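Local coordinates for protein 3-dehydroshikimate dehydratase (Bacillus anthracis, PDB 3DX5) that converts 3-dehydroshikimate to 3,4-dihydroxybenzoate with the help of a manganese ion, supplying the catechol unit for the siderophore petrobactin, at residues L171-I176 against Q195-K200; R102-Q107 against L140-P145; T37-L42 against N94-N99; C6-R11 against E33-H38. All blocks are in the same frame, centred on the assembly; numbering follows the deposited sequence.

Interaction 1. Residues L171-I176 against Q195-K200. With MN (manganese (II) ion), chain B; DHB (3,4-dihydroxybenzoic acid), chain D.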
# COMPACT_ATOMS: atom_id res chain seq x y z
N LEU A 171 13.95 -14.14 -11.01
CA LEU A 171 13.08 -15.20 -11.55
C LEU A 171 11.92 -15.47 -10.57
O LEU A 171 12.14 -15.99 -9.47
CB LEU A 171 13.87 -16.48 -11.82
CG LEU A 171 13.09 -17.63 -12.47
CD1 LEU A 171 12.26 -17.18 -13.64
CD2 LEU A 171 14.08 -18.68 -12.94
N ASP A 172 10.70 -15.10 -10.97
CA ASP A 172 9.52 -15.27 -10.10
C ASP A 172 8.78 -16.49 -10.68
O ASP A 172 8.10 -16.41 -11.71
CB ASP A 172 8.70 -13.98 -10.14
CG ASP A 172 7.50 -13.99 -9.18
OD1 ASP A 172 6.82 -15.02 -9.04
OD2 ASP A 172 7.22 -12.92 -8.61
N PHE A 173 8.99 -17.65 -10.05
CA PHE A 173 8.51 -18.92 -10.58
C PHE A 173 7.00 -19.03 -10.76
O PHE A 173 6.55 -19.62 -11.75
CB PHE A 173 9.02 -20.08 -9.70
CG PHE A 173 10.48 -20.37 -9.89
CD1 PHE A 173 10.93 -21.03 -11.03
CD2 PHE A 173 11.40 -19.92 -8.94
CE1 PHE A 173 12.29 -21.30 -11.20
CE2 PHE A 173 12.75 -20.19 -9.10
CZ PHE A 173 13.20 -20.88 -10.23
N LEU A 174 6.23 -18.51 -9.82
CA LEU A 174 4.78 -18.44 -9.99
C LEU A 174 4.41 -17.79 -11.34
O LEU A 174 3.61 -18.34 -12.10
CB LEU A 174 4.14 -17.64 -8.83
CG LEU A 174 2.59 -17.56 -8.76
CD1 LEU A 174 2.06 -16.55 -9.82
CD2 LEU A 174 1.97 -18.93 -8.91
N HIS A 175 4.96 -16.62 -11.64
CA HIS A 175 4.61 -15.94 -12.86
C HIS A 175 5.11 -16.65 -14.09
O HIS A 175 4.48 -16.57 -15.14
CB HIS A 175 5.06 -14.47 -12.83
CG HIS A 175 4.30 -13.68 -11.80
ND1 HIS A 175 2.92 -13.68 -11.75
CD2 HIS A 175 4.72 -12.95 -10.75
CE1 HIS A 175 2.53 -12.93 -10.74
NE2 HIS A 175 3.60 -12.47 -10.11
N ILE A 176 6.23 -17.33 -13.96
CA ILE A 176 6.77 -18.11 -15.05
C ILE A 176 5.79 -19.27 -15.36
O ILE A 176 5.42 -19.48 -16.51
CB ILE A 176 8.21 -18.58 -14.67
CG1 ILE A 176 9.21 -17.61 -15.28
CG2 ILE A 176 8.49 -20.01 -15.10
CD1 ILE A 176 9.16 -17.53 -16.82
N GLN A 195 19.95 -13.53 -10.87
CA GLN A 195 20.68 -13.13 -9.66
C GLN A 195 19.85 -13.26 -8.38
O GLN A 195 20.38 -13.10 -7.27
CB GLN A 195 21.19 -11.69 -9.78
CG GLN A 195 22.19 -11.50 -10.91
CD GLN A 195 23.61 -11.85 -10.53
OE1 GLN A 195 23.95 -13.02 -10.35
NE2 GLN A 195 24.45 -10.82 -10.40
N HIS A 196 18.56 -13.56 -8.54
CA HIS A 196 17.62 -13.56 -7.40
C HIS A 196 16.37 -14.35 -7.79
O HIS A 196 16.04 -14.48 -8.99
CB HIS A 196 17.22 -12.11 -7.01
CG HIS A 196 16.95 -11.89 -5.55
ND1 HIS A 196 15.81 -12.34 -4.91
CD2 HIS A 196 17.64 -11.19 -4.61
CE1 HIS A 196 15.82 -11.95 -3.65
NE2 HIS A 196 16.92 -11.24 -3.44
N TYR A 197 15.69 -14.91 -6.79
CA TYR A 197 14.37 -15.55 -7.05
C TYR A 197 13.28 -14.94 -6.17
O TYR A 197 13.57 -14.41 -5.11
CB TYR A 197 14.37 -17.06 -6.74
CG TYR A 197 15.58 -17.78 -7.27
CD1 TYR A 197 15.64 -18.19 -8.60
CD2 TYR A 197 16.67 -18.08 -6.41
CE1 TYR A 197 16.76 -18.85 -9.09
CE2 TYR A 197 17.78 -18.76 -6.89
CZ TYR A 197 17.81 -19.13 -8.24
OH TYR A 197 18.91 -19.81 -8.73
N HIS A 198 12.04 -15.09 -6.61
CA HIS A 198 10.83 -14.91 -5.80
C HIS A 198 10.11 -16.23 -5.77
O HIS A 198 9.90 -16.84 -6.82
CB HIS A 198 9.90 -13.85 -6.44
CG HIS A 198 10.26 -12.44 -6.08
ND1 HIS A 198 9.51 -11.35 -6.48
CD2 HIS A 198 11.28 -11.95 -5.33
CE1 HIS A 198 10.06 -10.25 -5.99
NE2 HIS A 198 11.14 -10.59 -5.29
N PHE A 199 9.71 -16.67 -4.57
CA PHE A 199 8.97 -17.90 -4.39
C PHE A 199 7.58 -17.54 -3.82
O PHE A 199 7.48 -17.02 -2.70
CB PHE A 199 9.64 -18.78 -3.31
CG PHE A 199 10.89 -19.55 -3.78
CD1 PHE A 199 11.46 -19.35 -5.03
CD2 PHE A 199 11.52 -20.43 -2.90
CE1 PHE A 199 12.61 -20.05 -5.42
CE2 PHE A 199 12.66 -21.14 -3.27
CZ PHE A 199 13.21 -20.96 -4.54
N LYS A 200 6.51 -17.82 -4.56
CA LYS A 200 5.17 -17.74 -3.96
C LYS A 200 4.32 -18.78 -4.69
O LYS A 200 4.74 -19.30 -5.73
CB LYS A 200 4.58 -16.30 -4.03
CG LYS A 200 4.45 -15.68 -5.46
CD LYS A 200 3.75 -14.30 -5.37
CE LYS A 200 3.53 -13.65 -6.76
NZ LYS A 200 4.83 -13.33 -7.45
MN MN B . 7.49 -11.11 -7.50
C1 DHB D . 4.83 -7.07 -7.03
C2 DHB D . 5.52 -8.26 -7.26
C3 DHB D . 4.84 -9.41 -7.67
O3 DHB D . 5.46 -10.61 -7.92
C4 DHB D . 3.40 -9.33 -7.88
O4 DHB D . 2.78 -10.46 -8.28
C5 DHB D . 2.72 -8.13 -7.67
C6 DHB D . 3.45 -7.01 -7.25
C DHB D . 5.60 -5.85 -6.57
O1 DHB D . 5.07 -4.74 -6.38
O2 DHB D . 6.90 -5.95 -6.32
O HOH W 1 7.14 -17.10 -7.40
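Asp172 and His198 share the manganese ion: OD2 of Asp172 lies 2.1 Å from the metal and ND1 of His198 2.3 Å. Their side chains converge obliquely, with carboxylate and imidazole planes 72° apart, and OD2 stands at the edge of the imidazole, in its plane. With CG anti to the backbone N (chi1 -175°), the carboxylate of Asp172 comes up to Lys200, whose NZ makes a salt bridge and weak hydrogen bond to Asp172 OD1 at 3.1 Å. The lysine chain runs extended through CD and CE and bends at its last torsion (chi4 -64°), which places NZ 2.8 Å from DHB O3, itself a metal ligand. His175 reaches the neighbouring ligand hydroxyl, NE2 to DHB O4 at 2.8 Å. Such a site at the C-terminal ends of parallel strands is characteristic of TIM barrels, here strands 167-172 and 194-202, paired through Leu171 N to His196 O and His198 N to Leu171 O. Glu142 and Glu253 complete the protein ligands, Glu253 OE1 taking a hydrogen bond from Lys200 NZ; Glu33 OE2 hydrogen-bonds His198 NE2, the nitrogen not used for the metal. On the sheet face of Leu171 and Tyr197, the rings of Phe173 and Tyr197 are nearly parallel but slid apart, whereas Phe199 meets Phe173 rim to rim, Phe199 CE1 to Phe173 CE2 at 3.7 Å. One water bonds Asp172 OD1, Leu174 N, His198 O and Lys200 N.

Interaction 2. Residues R102-Q107 against L140-P145. With MN (manganese (II) ion), chain B; DHB (3,4-dihydroxybenzoic acid), chain D.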
# COMPACT_ATOMS: atom_id res chain seq x y z
N ARG A 102 15.65 -4.16 -8.37
CA ARG A 102 14.63 -4.86 -9.12
C ARG A 102 13.72 -3.84 -9.81
O ARG A 102 13.28 -2.86 -9.20
CB ARG A 102 13.81 -5.73 -8.14
CG ARG A 102 12.70 -6.64 -8.75
CD ARG A 102 11.43 -5.91 -9.33
NE ARG A 102 10.74 -4.93 -8.48
CZ ARG A 102 9.80 -5.25 -7.59
NH1 ARG A 102 9.21 -4.28 -6.87
NH2 ARG A 102 9.46 -6.53 -7.42
N THR A 103 13.45 -4.06 -11.09
CA THR A 103 12.45 -3.26 -11.79
C THR A 103 11.65 -4.14 -12.73
O THR A 103 11.94 -5.33 -12.86
CB THR A 103 13.07 -2.02 -12.51
OG1 THR A 103 12.02 -1.15 -12.94
CG2 THR A 103 13.91 -2.41 -13.75
N PHE A 104 10.61 -3.56 -13.32
CA PHE A 104 9.73 -4.26 -14.27
C PHE A 104 9.97 -3.71 -15.65
O PHE A 104 10.30 -2.52 -15.79
CB PHE A 104 8.26 -4.09 -13.86
CG PHE A 104 7.93 -4.78 -12.57
CD1 PHE A 104 7.79 -6.17 -12.52
CD2 PHE A 104 7.81 -4.06 -11.39
CE1 PHE A 104 7.52 -6.82 -11.33
CE2 PHE A 104 7.51 -4.71 -10.19
CZ PHE A 104 7.38 -6.07 -10.16
N ALA A 105 9.81 -4.53 -16.67
CA ALA A 105 10.06 -4.08 -18.03
C ALA A 105 8.74 -3.73 -18.69
O ALA A 105 8.13 -4.56 -19.38
CB ALA A 105 10.79 -5.16 -18.82
N GLY A 106 8.29 -2.51 -18.47
CA GLY A 106 7.06 -2.03 -19.08
C GLY A 106 5.82 -2.34 -18.26
O GLY A 106 5.89 -3.03 -17.25
N GLN A 107 4.69 -1.83 -18.73
CA GLN A 107 3.43 -1.88 -17.98
C GLN A 107 2.32 -2.52 -18.83
O GLN A 107 1.14 -2.34 -18.54
CB GLN A 107 2.98 -0.45 -17.60
CG GLN A 107 3.90 0.36 -16.68
CD GLN A 107 3.44 1.83 -16.55
OE1 GLN A 107 3.32 2.56 -17.55
NE2 GLN A 107 3.18 2.25 -15.33
N LEU A 140 17.89 -5.96 -12.18
CA LEU A 140 17.17 -7.21 -12.35
C LEU A 140 15.75 -6.97 -12.81
O LEU A 140 14.96 -6.33 -12.09
CB LEU A 140 17.13 -7.98 -11.02
CG LEU A 140 18.38 -8.80 -10.68
CD1 LEU A 140 19.60 -7.85 -10.40
CD2 LEU A 140 18.11 -9.70 -9.50
N LEU A 141 15.41 -7.50 -13.98
CA LEU A 141 14.03 -7.45 -14.42
C LEU A 141 13.32 -8.63 -13.83
O LEU A 141 13.83 -9.76 -13.85
CB LEU A 141 13.93 -7.51 -15.97
CG LEU A 141 14.70 -6.43 -16.73
CD1 LEU A 141 14.56 -6.67 -18.26
CD2 LEU A 141 14.27 -5.02 -16.34
N GLU A 142 12.15 -8.38 -13.29
CA GLU A 142 11.34 -9.45 -12.70
C GLU A 142 10.44 -10.08 -13.79
O GLU A 142 9.88 -9.36 -14.60
CB GLU A 142 10.52 -8.88 -11.52
CG GLU A 142 9.73 -9.95 -10.79
CD GLU A 142 9.35 -9.51 -9.41
OE1 GLU A 142 10.15 -8.81 -8.74
OE2 GLU A 142 8.26 -9.89 -8.99
N THR A 143 10.35 -11.40 -13.85
CA THR A 143 9.44 -12.06 -14.78
C THR A 143 7.99 -11.88 -14.27
O THR A 143 7.64 -12.33 -13.16
CB THR A 143 9.79 -13.55 -14.92
OG1 THR A 143 9.86 -14.11 -13.62
CG2 THR A 143 11.20 -13.77 -15.62
N HIS A 144 7.17 -11.20 -15.07
CA HIS A 144 5.84 -10.74 -14.69
C HIS A 144 4.85 -10.68 -15.85
O HIS A 144 5.24 -10.26 -16.94
CB HIS A 144 5.92 -9.31 -14.15
CG HIS A 144 5.51 -9.22 -12.73
ND1 HIS A 144 4.49 -8.40 -12.30
CD2 HIS A 144 5.93 -9.92 -11.64
CE1 HIS A 144 4.35 -8.54 -11.00
NE2 HIS A 144 5.21 -9.46 -10.58
N PRO A 145 3.58 -11.11 -15.61
CA PRO A 145 2.54 -10.93 -16.62
C PRO A 145 2.33 -9.42 -16.88
O PRO A 145 2.68 -8.57 -16.04
CB PRO A 145 1.29 -11.57 -15.99
CG PRO A 145 1.56 -11.44 -14.48
CD PRO A 145 3.03 -11.64 -14.34
MN MN B . 7.49 -11.11 -7.50
C1 DHB D . 4.83 -7.07 -7.03
C2 DHB D . 5.52 -8.26 -7.26
C3 DHB D . 4.84 -9.41 -7.67
O3 DHB D . 5.46 -10.61 -7.92
C4 DHB D . 3.40 -9.33 -7.88
O4 DHB D . 2.78 -10.46 -8.28
C5 DHB D . 2.72 -8.13 -7.67
C6 DHB D . 3.45 -7.01 -7.25
C DHB D . 5.60 -5.85 -6.57
O1 DHB D . 5.07 -4.74 -6.38
O2 DHB D . 6.90 -5.95 -6.32
O HOH W 2 8.82 -7.13 -15.86
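The imidazole of His144 receives the edge of Phe104 on one face: CE1 of Phe104 stands over the ring centre, 3.4 Å from His144 CG, and the planes are inclined by 51° in an edge-to-face pair. At the imidazole edge lies the bound product, with His144 NE2 2.9 Å from DHB O3. The guanidinium of Arg102 is likewise covered on one face by Phe104, whose CE2 sits over its centre. Tyr70, outside the segments, makes a cation-pi contact with the same guanidinium. Its edge is polar: NH2 meets Glu142 OE1 at 2.7 Å in a salt bridge, the oxygen almost in the guanidinium plane although the nitrogen stands above the carboxylate plane, and the same NH2 donates to DHB O2 at 2.8 Å. The bend at chi2 (-70°) of Arg102 sets CD, which lies 3.2 Å from Glu142 OE1. Glu142, by contrast, is extended beyond CG, and its other oxygen, OE2, binds manganese at 2.1 Å; one carboxylate thus joins the metal to the arginine that holds the product's carboxylate. The two segments belong to a beta-alpha-beta unit of the TIM barrel, in which strands 100-103 and 138-142 pair in parallel through Thr103 N to Leu140 O and Glu142 N to Thr103 O. His144, the inferred proton acceptor, follows in the loop beyond the second strand. On the sheet face away from the ligand, Thr103 CG2 and Leu141 CD2 touch at 3.7 Å, side by side. Farther along, where the backbones diverge, a water bridges Ala105 N and Glu142 O.

Interaction 3. Residues T37-L42 against N94-N99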
# COMPACT_ATOMS: atom_id res chain seq x y z
N THR A 37 10.42 2.01 -1.45
CA THR A 37 9.83 3.09 -0.66
C THR A 37 10.20 3.00 0.83
O THR A 37 10.37 4.04 1.50
CB THR A 37 8.27 3.17 -0.82
OG1 THR A 37 7.82 4.33 -0.14
CG2 THR A 37 7.57 1.90 -0.20
N HIS A 38 10.34 1.77 1.35
CA HIS A 38 10.84 1.56 2.70
C HIS A 38 12.29 2.03 2.86
O HIS A 38 12.60 2.72 3.84
CB HIS A 38 10.74 0.07 3.08
CG HIS A 38 9.33 -0.40 3.32
ND1 HIS A 38 9.00 -1.73 3.42
CD2 HIS A 38 8.17 0.30 3.48
CE1 HIS A 38 7.71 -1.84 3.69
NE2 HIS A 38 7.18 -0.62 3.71
N ALA A 39 13.17 1.65 1.92
CA ALA A 39 14.56 2.12 1.89
C ALA A 39 14.63 3.67 1.92
O ALA A 39 15.36 4.26 2.74
CB ALA A 39 15.26 1.58 0.59
N GLN A 40 13.88 4.31 1.04
CA GLN A 40 13.89 5.76 0.91
C GLN A 40 13.41 6.43 2.18
O GLN A 40 14.00 7.41 2.65
CB GLN A 40 12.99 6.17 -0.27
CG GLN A 40 12.81 7.73 -0.41
CD GLN A 40 14.13 8.45 -0.80
OE1 GLN A 40 15.10 7.84 -1.27
NE2 GLN A 40 14.15 9.76 -0.60
N ASN A 41 12.32 5.93 2.74
CA ASN A 41 11.83 6.56 3.96
C ASN A 41 12.71 6.33 5.18
O ASN A 41 12.76 7.19 6.05
CB ASN A 41 10.37 6.21 4.21
CG ASN A 41 9.43 6.92 3.24
OD1 ASN A 41 8.67 6.29 2.49
ND2 ASN A 41 9.51 8.22 3.23
N LEU A 42 13.39 5.19 5.24
CA LEU A 42 14.36 4.98 6.33
C LEU A 42 15.49 6.00 6.22
O LEU A 42 15.88 6.63 7.22
CB LEU A 42 14.93 3.56 6.32
CG LEU A 42 13.93 2.45 6.70
CD1 LEU A 42 14.55 1.07 6.39
CD2 LEU A 42 13.52 2.54 8.18
N ASN A 94 24.10 1.87 -1.91
CA ASN A 94 25.37 2.07 -1.25
C ASN A 94 25.21 2.02 0.27
O ASN A 94 25.96 1.32 0.95
CB ASN A 94 26.00 3.40 -1.68
CG ASN A 94 27.46 3.47 -1.30
OD1 ASN A 94 27.87 4.21 -0.41
ND2 ASN A 94 28.24 2.64 -1.95
N TRP A 95 24.20 2.72 0.81
CA TRP A 95 24.02 2.77 2.24
C TRP A 95 23.64 1.39 2.79
O TRP A 95 24.18 0.93 3.81
CB TRP A 95 22.95 3.81 2.58
CG TRP A 95 22.70 4.01 4.03
CD1 TRP A 95 23.64 4.11 5.03
CD2 TRP A 95 21.42 4.20 4.66
NE1 TRP A 95 23.02 4.35 6.24
CE2 TRP A 95 21.66 4.42 6.04
CE3 TRP A 95 20.10 4.23 4.19
CZ2 TRP A 95 20.62 4.62 6.96
CZ3 TRP A 95 19.05 4.43 5.11
CH2 TRP A 95 19.33 4.64 6.48
N PHE A 96 22.72 0.72 2.10
CA PHE A 96 22.27 -0.60 2.52
C PHE A 96 23.21 -1.75 2.15
O PHE A 96 22.96 -2.89 2.54
CB PHE A 96 20.86 -0.87 1.98
CG PHE A 96 19.78 -0.13 2.74
CD1 PHE A 96 19.43 -0.52 4.05
CD2 PHE A 96 19.16 0.97 2.18
CE1 PHE A 96 18.43 0.15 4.76
CE2 PHE A 96 18.17 1.68 2.88
CZ PHE A 96 17.80 1.27 4.18
N LYS A 97 24.27 -1.43 1.41
CA LYS A 97 25.26 -2.40 0.94
C LYS A 97 24.69 -3.52 0.04
O LYS A 97 24.93 -4.70 0.25
CB LYS A 97 26.11 -2.94 2.08
CG LYS A 97 26.80 -1.79 2.89
CD LYS A 97 27.84 -2.34 3.84
CE LYS A 97 28.52 -1.22 4.68
NZ LYS A 97 29.47 -1.80 5.67
N THR A 98 23.93 -3.15 -0.97
CA THR A 98 23.42 -4.13 -1.91
C THR A 98 23.87 -3.66 -3.30
O THR A 98 24.05 -2.47 -3.53
CB THR A 98 21.85 -4.32 -1.79
OG1 THR A 98 21.41 -5.25 -2.76
CG2 THR A 98 21.07 -3.02 -2.05
N ASN A 99 24.07 -4.60 -4.22
CA ASN A 99 24.41 -4.25 -5.59
C ASN A 99 23.28 -4.58 -6.57
O ASN A 99 23.55 -4.70 -7.79
CB ASN A 99 25.72 -4.95 -6.01
CG ASN A 99 25.57 -6.48 -6.12
OD1 ASN A 99 24.58 -7.07 -5.64
ND2 ASN A 99 26.52 -7.11 -6.79
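Apolar contacts carry the meeting of Ala39 and Leu42 with Phe96. The methyl group of Ala39 approaches the phenyl ring obliquely, CB to Phe96 CE2 at 3.7 Å, and the ring reaches the helix backbone as well, with CE2 of Phe96 3.8 Å from Ala39 CA. Leu42 comes to the adjacent ring atom, its CD1 lying 3.9 Å from Phe96 CZ, and the two side chains cross at about a right angle. CG of Phe96 is anti to its carbonyl carbon (chi1 -76°), and the ring ends between the two helix residues, which stand three positions apart on one side of helix 36-45.

The second kind of contact sets an aromatic edge against backbone. Trp95, with CG anti to the backbone N (chi1 -178°), extends its six-membered ring to the C-terminal part of the other segment, where CZ3 lies 4.0 Å from Leu42 C; that carbon and Ala39 O are at the indole edge, near its plane. The indole also stacks with Tyr47, outside the two segments. This is helix-helix packing on the outer layer of the TIM barrel, joining helix 36-45 to the C-terminal end of helix 79-96. Leu34 of the strand layer also touches both Ala39 and Phe96.

Polar bonds do not cross between the segments; the nearest CA pair, Ala39 and Phe96, is 8.2 Å apart, and the buried area totals 163 Å². The backbone bonding instead lies within each segment. Beyond Phe96, a Schellman motif ends helix 79-96, with Lys97 at positive phi (59°).

Interaction 4. Residues C6-R11 against E33-H38. With DHB (3,4-dihydroxybenzoic acid), chain D.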
# COMPACT_ATOMS: atom_id res chain seq x y z
N CYS A 6 10.83 -10.35 2.29
CA CYS A 6 10.57 -9.07 1.61
C CYS A 6 9.81 -8.15 2.53
O CYS A 6 8.75 -8.54 3.02
CB CYS A 6 9.60 -9.22 0.45
SG CYS A 6 9.97 -10.52 -0.58
N THR A 7 10.29 -6.94 2.71
CA THR A 7 9.53 -5.95 3.51
C THR A 7 8.18 -5.56 2.88
O THR A 7 7.29 -5.14 3.59
CB THR A 7 10.38 -4.70 3.84
OG1 THR A 7 10.55 -3.91 2.67
CG2 THR A 7 11.76 -5.13 4.41
N ILE A 8 8.01 -5.75 1.56
CA ILE A 8 6.69 -5.57 0.95
C ILE A 8 5.58 -6.46 1.60
O ILE A 8 4.43 -6.10 1.60
CB ILE A 8 6.72 -5.79 -0.60
CG1 ILE A 8 5.48 -5.15 -1.28
CG2 ILE A 8 6.96 -7.28 -0.98
CD1 ILE A 8 5.58 -5.10 -2.89
N SER A 9 5.96 -7.60 2.20
CA SER A 9 4.99 -8.47 2.90
C SER A 9 4.34 -7.74 4.06
O SER A 9 3.28 -8.17 4.55
CB SER A 9 5.67 -9.79 3.39
OG SER A 9 6.16 -10.52 2.27
N PHE A 10 4.98 -6.67 4.53
CA PHE A 10 4.51 -5.92 5.72
C PHE A 10 3.89 -4.57 5.35
O PHE A 10 3.73 -3.71 6.23
CB PHE A 10 5.71 -5.72 6.68
CG PHE A 10 6.25 -7.01 7.20
CD1 PHE A 10 5.71 -7.57 8.37
CD2 PHE A 10 7.24 -7.71 6.49
CE1 PHE A 10 6.16 -8.81 8.85
CE2 PHE A 10 7.69 -8.96 6.95
CZ PHE A 10 7.16 -9.51 8.12
N ARG A 11 3.55 -4.38 4.07
CA ARG A 11 3.09 -3.05 3.54
C ARG A 11 1.77 -2.59 4.18
O ARG A 11 1.43 -1.40 4.11
CB ARG A 11 2.94 -3.13 2.01
CG ARG A 11 1.72 -4.03 1.53
CD ARG A 11 1.90 -4.57 0.06
NE ARG A 11 0.78 -5.48 -0.25
CZ ARG A 11 0.65 -6.71 0.28
NH1 ARG A 11 1.61 -7.22 1.05
NH2 ARG A 11 -0.43 -7.44 0.02
N GLU A 33 14.98 -8.40 1.47
CA GLU A 33 14.78 -7.71 0.21
C GLU A 33 13.93 -6.51 0.58
O GLU A 33 12.74 -6.63 1.02
CB GLU A 33 14.07 -8.63 -0.82
CG GLU A 33 13.52 -7.86 -2.06
CD GLU A 33 12.79 -8.79 -3.05
OE1 GLU A 33 12.94 -10.04 -2.96
OE2 GLU A 33 12.05 -8.26 -3.93
N LEU A 34 14.53 -5.34 0.43
CA LEU A 34 13.96 -4.12 0.96
C LEU A 34 13.18 -3.42 -0.13
O LEU A 34 13.77 -3.06 -1.17
CB LEU A 34 15.08 -3.20 1.47
CG LEU A 34 14.73 -1.97 2.29
CD1 LEU A 34 13.82 -2.21 3.44
CD2 LEU A 34 16.08 -1.44 2.80
N TRP A 35 11.89 -3.17 0.11
CA TRP A 35 11.06 -2.42 -0.84
C TRP A 35 11.63 -0.98 -0.96
O TRP A 35 12.02 -0.39 0.06
CB TRP A 35 9.66 -2.37 -0.25
CG TRP A 35 8.53 -2.15 -1.22
CD1 TRP A 35 8.53 -2.33 -2.60
CD2 TRP A 35 7.20 -1.74 -0.86
NE1 TRP A 35 7.26 -2.04 -3.10
CE2 TRP A 35 6.44 -1.68 -2.06
CE3 TRP A 35 6.58 -1.44 0.37
CZ2 TRP A 35 5.08 -1.31 -2.05
CZ3 TRP A 35 5.23 -1.06 0.37
CH2 TRP A 35 4.50 -1.00 -0.84
N GLY A 36 11.69 -0.45 -2.18
CA GLY A 36 12.33 0.83 -2.43
C GLY A 36 11.75 1.97 -1.61
O GLY A 36 12.51 2.80 -1.08
N THR A 37 10.42 2.01 -1.45
CA THR A 37 9.83 3.09 -0.66
C THR A 37 10.20 3.00 0.83
O THR A 37 10.37 4.04 1.50
CB THR A 37 8.27 3.17 -0.82
OG1 THR A 37 7.82 4.33 -0.14
CG2 THR A 37 7.57 1.90 -0.20
N HIS A 38 10.34 1.77 1.35
CA HIS A 38 10.84 1.56 2.70
C HIS A 38 12.29 2.03 2.86
O HIS A 38 12.60 2.72 3.84
CB HIS A 38 10.74 0.07 3.08
CG HIS A 38 9.33 -0.40 3.32
ND1 HIS A 38 9.00 -1.73 3.42
CD2 HIS A 38 8.17 0.30 3.48
CE1 HIS A 38 7.71 -1.84 3.69
NE2 HIS A 38 7.18 -0.62 3.71
C1 DHB D . 4.83 -7.07 -7.03
C2 DHB D . 5.52 -8.26 -7.26
C3 DHB D . 4.84 -9.41 -7.67
O3 DHB D . 5.46 -10.61 -7.92
C4 DHB D . 3.40 -9.33 -7.88
O4 DHB D . 2.78 -10.46 -8.28
C5 DHB D . 2.72 -8.13 -7.67
C6 DHB D . 3.45 -7.01 -7.25
C DHB D . 5.60 -5.85 -6.57
O1 DHB D . 5.07 -4.74 -6.38
O2 DHB D . 6.90 -5.95 -6.32
O HOH W 3 10.15 -6.11 -0.48
O HOH W 4 4.59 -0.04 4.33
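Thr7 lies at the tight part of this contact, held by its hydroxyl against both Trp35 and His38. OG1 accepts from Trp35 N at 3.0 Å in a nearly straight bond (171° at the hydrogen), and it pairs with His38 ND1 at 2.8 Å, at the imidazole edge. The chi1 of 72° that puts OG1 between the backbone N and carbonyl carbon turns CG2 elsewhere, to Leu34 CD1 at 3.7 Å. Ile8 packs on the indole of Trp35: CG1 stands over the centre of one face, and CD1 makes a CH-pi contact 3.8 Å from the centroid of the five-membered ring. From its tip, CD1 also reaches the ligand, 3.5 Å from DHB O1. Thr37 CG2 lies over the opposite face, toward its rim, and Trp35 NE1 is hydrogen-bonded to Tyr70 OH, a residue that binds the substrate. Arg11 adds its CB against Trp35 CZ3 at 3.5 Å. The contact belongs to the first two strands of the TIM barrel, 2-6 and 31-35, paired in parallel at Cys6 and Glu33 with a bond from Thr7 N to Glu33 O. After it, residues 7-9 form a short 3-10 segment, while residues 33-38 pass into helix 36-45 with Trp35 at its N-cap.

Elsewhere the two segments meet through water rather than directly. One water links Ile8 N to Glu33 O, and another lies 2.7 Å from His38 NE2, near the imidazole plane. The guanidinium of Arg11 leads away, NH1 turning back to Ile8 O and the other nitrogens bonding Val216 O and Phe255 O.

Overall arrangement
Interactions 1 and 2 form a continuous site, their centres 11 Å apart: both bind manganese and the product, and Thr143 OG1 lies 3.0 Å from Asp172 N, a probable hydrogen bond. Interaction 4 joins this site from across the barrel, its centre 16 Å from that of interaction 1, because Glu33 OE2 stands 2.8 Å from His198 NE2 as a second-shell partner of the metal ligand. Interaction 3 lies on the outside, about 13 Å from the Ala39 side chain to the ligand. It shares Thr37 and His38 with interaction 4, and Phe96 CE1 packs 3.4 Å from Leu34 CD2. Both touch the second subunit, whose His12 O bonds Thr37 OG1.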